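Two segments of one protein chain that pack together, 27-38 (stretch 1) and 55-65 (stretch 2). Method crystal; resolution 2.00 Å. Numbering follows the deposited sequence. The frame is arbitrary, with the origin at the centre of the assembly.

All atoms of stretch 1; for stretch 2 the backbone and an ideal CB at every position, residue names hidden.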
ATOM      1  N   ASP A  27      -1.424   0.734  16.875  1.00 60.87           N
ATOM      2  CA  ASP A  27      -0.890   0.448  15.548  1.00 62.44           C
ATOM      3  C   ASP A  27       0.622   0.253  15.585  1.00 56.40           C
ATOM      4  O   ASP A  27       1.141  -0.704  14.999  1.00 58.44           O
ATOM      5  CB  ASP A  27      -1.266   1.565  14.569  1.00 69.89           C
ATOM      6  CG  ASP A  27      -2.763   1.653  14.334  1.00 84.67           C
ATOM      7  OD1 ASP A  27      -3.351   2.717  14.621  1.00 89.88           O
ATOM      8  OD2 ASP A  27      -3.355   0.654  13.873  1.00 93.35           O
ATOM      9  N   LEU A  28       1.339   1.126  16.306  1.00 48.51           N
ATOM     10  CA  LEU A  28       2.785   0.973  16.443  1.00 53.09           C
ATOM     11  C   LEU A  28       3.137  -0.449  16.846  1.00 59.38           C
ATOM     12  O   LEU A  28       3.772  -1.185  16.076  1.00 50.31           O
ATOM     13  CB  LEU A  28       3.331   1.990  17.449  1.00 52.80           C
ATOM     14  CG  LEU A  28       4.850   2.092  17.625  1.00 49.15           C
ATOM     15  CD1 LEU A  28       5.590   1.930  16.299  1.00 52.02           C
ATOM     16  CD2 LEU A  28       5.223   3.417  18.271  1.00 49.68           C
ATOM     17  N   VAL A  29       2.662  -0.881  18.016  1.00 45.10           N
ATOM     18  CA  VAL A  29       2.934  -2.246  18.462  1.00 44.15           C
ATOM     19  C   VAL A  29       2.507  -3.238  17.392  1.00 41.80           C
ATOM     20  O   VAL A  29       3.267  -4.142  17.020  1.00 49.87           O
ATOM     21  CB  VAL A  29       2.242  -2.525  19.809  1.00 55.07           C
ATOM     22  CG1 VAL A  29       2.387  -3.989  20.183  1.00 60.12           C
ATOM     23  CG2 VAL A  29       2.825  -1.635  20.892  1.00 51.82           C
ATOM     24  N   LEU A  30       1.312  -3.038  16.830  1.00 46.75           N
ATOM     25  CA  LEU A  30       0.827  -3.931  15.784  1.00 44.85           C
ATOM     26  C   LEU A  30       1.824  -4.010  14.637  1.00 46.84           C
ATOM     27  O   LEU A  30       2.254  -5.106  14.252  1.00 55.16           O
ATOM     28  CB  LEU A  30      -0.547  -3.468  15.293  1.00 52.30           C
ATOM     29  CG  LEU A  30      -1.748  -4.129  15.978  1.00 56.57           C
ATOM     30  CD1 LEU A  30      -1.530  -4.296  17.479  1.00 58.21           C
ATOM     31  CD2 LEU A  30      -3.014  -3.331  15.712  1.00 48.41           C
ATOM     32  N   ALA A  31       2.249  -2.852  14.119  1.00 49.95           N
ATOM     33  CA  ALA A  31       3.252  -2.848  13.060  1.00 50.79           C
ATOM     34  C   ALA A  31       4.437  -3.718  13.449  1.00 47.21           C
ATOM     35  O   ALA A  31       4.815  -4.640  12.714  1.00 47.36           O
ATOM     36  CB  ALA A  31       3.704  -1.417  12.762  1.00 45.15           C
ATOM     37  N   ILE A  32       4.979  -3.491  14.648  1.00 47.09           N
ATOM     38  CA  ILE A  32       6.121  -4.278  15.098  1.00 50.78           C
ATOM     39  C   ILE A  32       5.765  -5.757  15.090  1.00 52.04           C
ATOM     40  O   ILE A  32       6.450  -6.578  14.461  1.00 44.82           O
ATOM     41  CB  ILE A  32       6.585  -3.804  16.486  1.00 56.75           C
ATOM     42  CG1 ILE A  32       7.057  -2.351  16.406  1.00 50.39           C
ATOM     43  CG2 ILE A  32       7.694  -4.696  17.013  1.00 51.59           C
ATOM     44  CD1 ILE A  32       7.347  -1.715  17.753  1.00 50.68           C
ATOM     45  N   ARG A  33       4.646  -6.112  15.729  1.00 43.88           N
ATOM     46  CA  ARG A  33       4.279  -7.519  15.799  1.00 48.68           C
ATOM     47  C   ARG A  33       3.996  -8.089  14.420  1.00 51.57           C
ATOM     48  O   ARG A  33       4.193  -9.290  14.197  1.00 48.37           O
ATOM     49  CB  ARG A  33       3.068  -7.708  16.717  1.00 52.40           C
ATOM     50  CG  ARG A  33       3.347  -7.378  18.173  1.00 51.86           C
ATOM     51  CD  ARG A  33       2.311  -7.997  19.104  1.00 53.62           C
ATOM     52  NE  ARG A  33       2.679  -7.830  20.508  1.00 60.25           N
ATOM     53  CZ  ARG A  33       1.933  -7.204  21.412  1.00 65.94           C
ATOM     54  NH1 ARG A  33       0.757  -6.691  21.072  1.00 64.68           N
ATOM     55  NH2 ARG A  33       2.362  -7.098  22.663  1.00 68.12           N
ATOM     56  N   SER A  34       3.574  -7.247  13.472  1.00 48.65           N
ATOM     57  CA  SER A  34       3.285  -7.760  12.140  1.00 54.34           C
ATOM     58  C   SER A  34       4.536  -8.273  11.441  1.00 57.22           C
ATOM     59  O   SER A  34       4.424  -9.084  10.514  1.00 53.87           O
ATOM     60  CB  SER A  34       2.610  -6.686  11.284  1.00 54.49           C
ATOM     61  OG  SER A  34       3.546  -5.727  10.820  1.00 51.96           O
ATOM     62  N   CYS A  35       5.719  -7.838  11.871  1.00 43.67           N
ATOM     63  CA  CYS A  35       6.964  -8.335  11.302  1.00 46.62           C
ATOM     64  C   CYS A  35       7.520  -9.528  12.070  1.00 56.90           C
ATOM     65  O   CYS A  35       8.662  -9.931  11.824  1.00 54.72           O
ATOM     66  CB  CYS A  35       7.999  -7.211  11.244  1.00 47.96           C
ATOM     67  SG  CYS A  35       7.478  -5.798  10.237  1.00 51.58           S
ATOM     68  N   GLY A  36       6.742 -10.095  12.990  1.00 56.91           N
ATOM     69  CA  GLY A  36       7.166 -11.245  13.759  1.00 51.25           C
ATOM     70  C   GLY A  36       7.974 -10.938  14.998  1.00 52.25           C
ATOM     71  O   GLY A  36       8.620 -11.846  15.534  1.00 51.91           O
ATOM     72  N   VAL A  37       7.965  -9.697  15.475  1.00 46.58           N
ATOM     73  CA  VAL A  37       8.719  -9.304  16.659  1.00 50.96           C
ATOM     74  C   VAL A  37       7.760  -9.150  17.831  1.00 57.12           C
ATOM     75  O   VAL A  37       6.758  -8.431  17.738  1.00 53.59           O
ATOM     76  CB  VAL A  37       9.503  -8.003  16.415  1.00 54.61           C
ATOM     77  CG1 VAL A  37      10.177  -7.547  17.700  1.00 56.59           C
ATOM     78  CG2 VAL A  37      10.535  -8.209  15.314  1.00 54.05           C
ATOM     79  N   SER A  38       8.064  -9.833  18.934  1.00 57.48           N
ATOM     80  CA  SER A  38       7.333  -9.663  20.182  1.00 56.91           C
ATOM     81  C   SER A  38       8.157  -8.799  21.126  1.00 57.55           C
ATOM     82  O   SER A  38       9.013  -9.321  21.851  1.00 61.48           O
ATOM     83  CB  SER A  38       7.031 -11.014  20.834  1.00 60.75           C
ATOM     84  OG  SER A  38       6.311 -11.860  19.959  1.00 62.18           O
ATOM     85  N   UNK A  55      12.252   6.868  12.300  1.00 47.27           N
ATOM     86  CA  UNK A  55      12.199   6.286  13.638  1.00 51.41           C
ATOM     87  C   UNK A  55      11.883   4.796  13.582  1.00 51.33           C
ATOM     88  O   UNK A  55      12.548   3.986  14.239  1.00 48.29           O
ATOM     89  CB  UNK A  55      11.156   7.011  14.492  1.00 51.41           C
ATOM     90  N   UNK A  56      10.862   4.420  12.806  1.00 49.43           N
ATOM     91  CA  UNK A  56      10.431   3.025  12.765  1.00 48.12           C
ATOM     92  C   UNK A  56      11.491   2.137  12.126  1.00 51.70           C
ATOM     93  O   UNK A  56      11.764   1.035  12.620  1.00 49.79           O
ATOM     94  CB  UNK A  56       9.112   2.898  12.001  1.00 48.12           C
ATOM     95  N   UNK A  57      12.102   2.601  11.034  1.00 47.83           N
ATOM     96  CA  UNK A  57      13.131   1.801  10.382  1.00 43.17           C
ATOM     97  C   UNK A  57      14.343   1.635  11.289  1.00 42.87           C
ATOM     98  O   UNK A  57      14.924   0.549  11.354  1.00 43.46           O
ATOM     99  CB  UNK A  57      13.546   2.441   9.056  1.00 43.17           C
ATOM    100  N   UNK A  58      14.705   2.681  12.043  1.00 46.00           N
ATOM    101  CA  UNK A  58      15.828   2.559  12.968  1.00 48.43           C
ATOM    102  C   UNK A  58      15.504   1.602  14.111  1.00 48.36           C
ATOM    103  O   UNK A  58      16.322   0.738  14.457  1.00 48.27           O
ATOM    104  CB  UNK A  58      16.207   3.932  13.526  1.00 48.43           C
ATOM    105  N   UNK A  59      14.316   1.737  14.705  1.00 44.12           N
ATOM    106  CA  UNK A  59      13.919   0.839  15.785  1.00 49.42           C
ATOM    107  C   UNK A  59      13.945  -0.611  15.324  1.00 48.39           C
ATOM    108  O   UNK A  59      14.519  -1.479  15.994  1.00 47.47           O
ATOM    109  CB  UNK A  59      12.525   1.203  16.299  1.00 49.42           C
ATOM    110  N   UNK A  60      13.339  -0.890  14.164  1.00 43.32           N
ATOM    111  CA  UNK A  60      13.261  -2.265  13.681  1.00 44.58           C
ATOM    112  C   UNK A  60      14.629  -2.793  13.269  1.00 53.48           C
ATOM    113  O   UNK A  60      14.925  -3.974  13.480  1.00 48.76           O
ATOM    114  CB  UNK A  60      12.290  -2.357  12.502  1.00 44.58           C
ATOM    115  N   UNK A  61      15.480  -1.942  12.683  1.00 45.69           N
ATOM    116  CA  UNK A  61      16.812  -2.390  12.300  1.00 43.02           C
ATOM    117  C   UNK A  61      17.648  -2.746  13.521  1.00 44.17           C
ATOM    118  O   UNK A  61      18.340  -3.769  13.527  1.00 50.05           O
ATOM    119  CB  UNK A  61      17.519  -1.312  11.476  1.00 43.02           C
ATOM    120  N   UNK A  62      17.570  -1.934  14.578  1.00 48.12           N
ATOM    121  CA  UNK A  62      18.321  -2.250  15.786  1.00 51.45           C
ATOM    122  C   UNK A  62      17.735  -3.453  16.517  1.00 49.67           C
ATOM    123  O   UNK A  62      18.479  -4.219  17.141  1.00 52.50           O
ATOM    124  CB  UNK A  62      18.352  -1.037  16.718  1.00 51.45           C
ATOM    125  N   UNK A  63      16.414  -3.647  16.438  1.00 51.24           N
ATOM    126  CA  UNK A  63      15.799  -4.810  17.074  1.00 51.45           C
ATOM    127  C   UNK A  63      16.181  -6.100  16.355  1.00 54.66           C
ATOM    128  O   UNK A  63      16.626  -7.066  16.986  1.00 50.63           O
ATOM    129  CB  UNK A  63      14.277  -4.657  17.103  1.00 51.45           C
ATOM    130  N   UNK A  64      16.005  -6.136  15.032  1.00 53.26           N
ATOM    131  CA  UNK A  64      16.309  -7.332  14.255  1.00 57.05           C
ATOM    132  C   UNK A  64      17.782  -7.713  14.319  1.00 60.97           C
ATOM    133  O   UNK A  64      18.122  -8.876  14.074  1.00 58.61           O
ATOM    134  CB  UNK A  64      15.896  -7.124  12.797  1.00 57.05           C
ATOM    135  N   UNK A  65      18.659  -6.761  14.638  1.00 57.07           N
ATOM    136  CA  UNK A  65      20.076  -7.068  14.776  1.00 64.58           C
ATOM    137  C   UNK A  65      20.354  -7.997  15.949  1.00 68.13           C
ATOM    138  O   UNK A  65      21.424  -8.610  15.999  1.00 75.47           O
ATOM    139  CB  UNK A  65      20.877  -5.775  14.940  1.00 64.58           C
TER

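Stretch 2 is helical through most of its length, and its axis runs at 43° to helix 27-34, 11.6 Å away at closest approach. Stretch 1 offers mainly apolar groups: Leu 28, Ala 31, Ile 32, Cys 35 and Val 37.

Position 55, out of reach of stretch 1, could hold many residues. It is Asp 55.

At position 56 CA-to-CB points sideways, and nothing of stretch 1 lies within 5.5 Å of the ideal CB. A long apolar or aromatic side chain would suit, to reach Leu 28, Ala 31 and Ile 32; a small one would fall short. The residue is Phe 56, with chi1 t. Its CZ lies 3.9 Å from Ala 31 CB, and its CD1 4.1 Å from Leu 28 CD1. Ile 32 CG1 meets the ring edge, 3.9 Å from Phe 56 CE1.

Positions 57 and 58, out of reach, hold Glu 57 and Ala 58.

At position 59 CA-to-CB points toward stretch 1, but the ideal CB still has open space before it. Ile 32 is the apolar group to be reached. A large side chain, aliphatic or aromatic, would fit. The residue is Trp 59. Ile 32 CD1 sits over one ring face, 4.0 Å from the centroid of the six-membered ring, in a CH-pi contact. Ile 32 CG2 is 3.7 Å from Trp 59 CZ3.

Position 60 points sideways, with its CA 7.6 Å from the CA of Ile 32. Ile 32, Cys 35 and Val 37 offer apolar surface, so a long apolar chain would suit, flexible or branched. It is Met 60, with all three chi angles m. Its CE lies 3.6 Å from Cys 35 CB and 4.2 Å from Val 37 CG2; its SD is 4.1 Å from Ile 32 CG1.

Positions 61 and 62 are out of reach. Ser 61 OG donates to Glu 57 O within the helix (2.8 Å); Lys 62 makes no contact with stretch 1.

Position 63 points toward stretch 1, its ideal CB 5.1 Å from Val 37 CG1. Ser 38 O lies beyond. An apolar chain would suit, as would a long one with a polar end. Lys 63 CE packs 3.7 Å from Val 37 CG1. One water accepts from Lys 63 NZ and donates to Ser 38 O, each at 2.8 Å.

Position 64 points sideways, near Val 37. A medium or long aliphatic chain could reach it. Leu 64 CD2 lies 4.0 Å from Val 37 CG2.

Position 65, out of reach, holds Ala 65.

Stretch 2, residues 55-65: DFEAWMSKKLA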
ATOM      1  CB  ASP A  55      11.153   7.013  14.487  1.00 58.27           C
ATOM      2  CG  ASP A  55      11.279   8.518  14.408  1.00 63.32           C
ATOM      3  OD1 ASP A  55      12.415   9.026  14.499  1.00 66.65           O
ATOM      4  OD2 ASP A  55      10.238   9.192  14.248  1.00 63.05           O
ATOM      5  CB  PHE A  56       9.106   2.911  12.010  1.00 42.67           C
ATOM      6  CG  PHE A  56       8.537   1.518  11.976  1.00 43.81           C
ATOM      7  CD1 PHE A  56       7.981   0.954  13.118  1.00 47.33           C
ATOM      8  CD2 PHE A  56       8.532   0.784  10.797  1.00 41.38           C
ATOM      9  CE1 PHE A  56       7.445  -0.323  13.097  1.00 44.65           C
ATOM     10  CE2 PHE A  56       7.996  -0.493  10.765  1.00 47.24           C
ATOM     11  CZ  PHE A  56       7.451  -1.050  11.919  1.00 45.89           C
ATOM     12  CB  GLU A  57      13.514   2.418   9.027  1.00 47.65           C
ATOM     13  CG  GLU A  57      14.647   3.441   9.028  1.00 49.67           C
ATOM     14  CD  GLU A  57      16.022   2.794   8.963  1.00 55.26           C
ATOM     15  OE1 GLU A  57      16.133   1.676   8.420  1.00 59.81           O
ATOM     16  OE2 GLU A  57      16.990   3.398   9.468  1.00 54.92           O
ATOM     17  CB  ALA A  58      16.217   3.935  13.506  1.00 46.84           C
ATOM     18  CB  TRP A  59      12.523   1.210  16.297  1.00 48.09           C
ATOM     19  CG  TRP A  59      12.188   0.589  17.625  1.00 51.14           C
ATOM     20  CD1 TRP A  59      12.274   1.185  18.848  1.00 51.16           C
ATOM     21  CD2 TRP A  59      11.717  -0.747  17.861  1.00 48.50           C
ATOM     22  NE1 TRP A  59      11.884   0.305  19.833  1.00 56.54           N
ATOM     23  CE2 TRP A  59      11.538  -0.887  19.253  1.00 56.80           C
ATOM     24  CE3 TRP A  59      11.429  -1.836  17.033  1.00 51.02           C
ATOM     25  CZ2 TRP A  59      11.085  -2.074  19.833  1.00 57.95           C
ATOM     26  CZ3 TRP A  59      10.981  -3.014  17.610  1.00 51.77           C
ATOM     27  CH2 TRP A  59      10.813  -3.122  18.997  1.00 55.46           C
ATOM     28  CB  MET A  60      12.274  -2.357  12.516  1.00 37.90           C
ATOM     29  CG  MET A  60      10.820  -2.115  12.909  1.00 46.04           C
ATOM     30  SD  MET A  60      10.137  -3.422  13.948  1.00 50.56           S
ATOM     31  CE  MET A  60      10.229  -4.825  12.836  1.00 46.86           C
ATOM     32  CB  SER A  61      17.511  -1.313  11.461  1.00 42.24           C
ATOM     33  OG  SER A  61      16.851  -1.123  10.222  1.00 47.42           O
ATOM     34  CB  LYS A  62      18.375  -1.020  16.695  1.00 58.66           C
ATOM     35  CG  LYS A  62      19.142   0.144  16.074  1.00 51.58           C
ATOM     36  CD  LYS A  62      18.773   1.486  16.690  1.00 67.23           C
ATOM     37  CE  LYS A  62      19.476   1.712  18.015  1.00 79.88           C
ATOM     38  NZ  LYS A  62      19.166   3.062  18.564  1.00 90.50           N
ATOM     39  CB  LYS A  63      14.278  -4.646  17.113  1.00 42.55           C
ATOM     40  CG  LYS A  63      13.535  -5.810  17.742  1.00 42.95           C
ATOM     41  CD  LYS A  63      13.994  -6.050  19.169  1.00 49.38           C
ATOM     42  CE  LYS A  63      13.083  -7.032  19.874  1.00 52.89           C
ATOM     43  NZ  LYS A  63      13.524  -7.330  21.262  1.00 57.03           N
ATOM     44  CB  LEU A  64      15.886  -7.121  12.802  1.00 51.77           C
ATOM     45  CG  LEU A  64      14.374  -7.035  12.581  1.00 54.51           C
ATOM     46  CD1 LEU A  64      14.043  -6.666  11.143  1.00 49.93           C
ATOM     47  CD2 LEU A  64      13.722  -8.351  12.962  1.00 53.80           C
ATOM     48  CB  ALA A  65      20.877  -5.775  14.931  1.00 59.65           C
TER
HETATM   49  O   HOH W   1      11.599  -8.792  22.657  1.00 63.35           O
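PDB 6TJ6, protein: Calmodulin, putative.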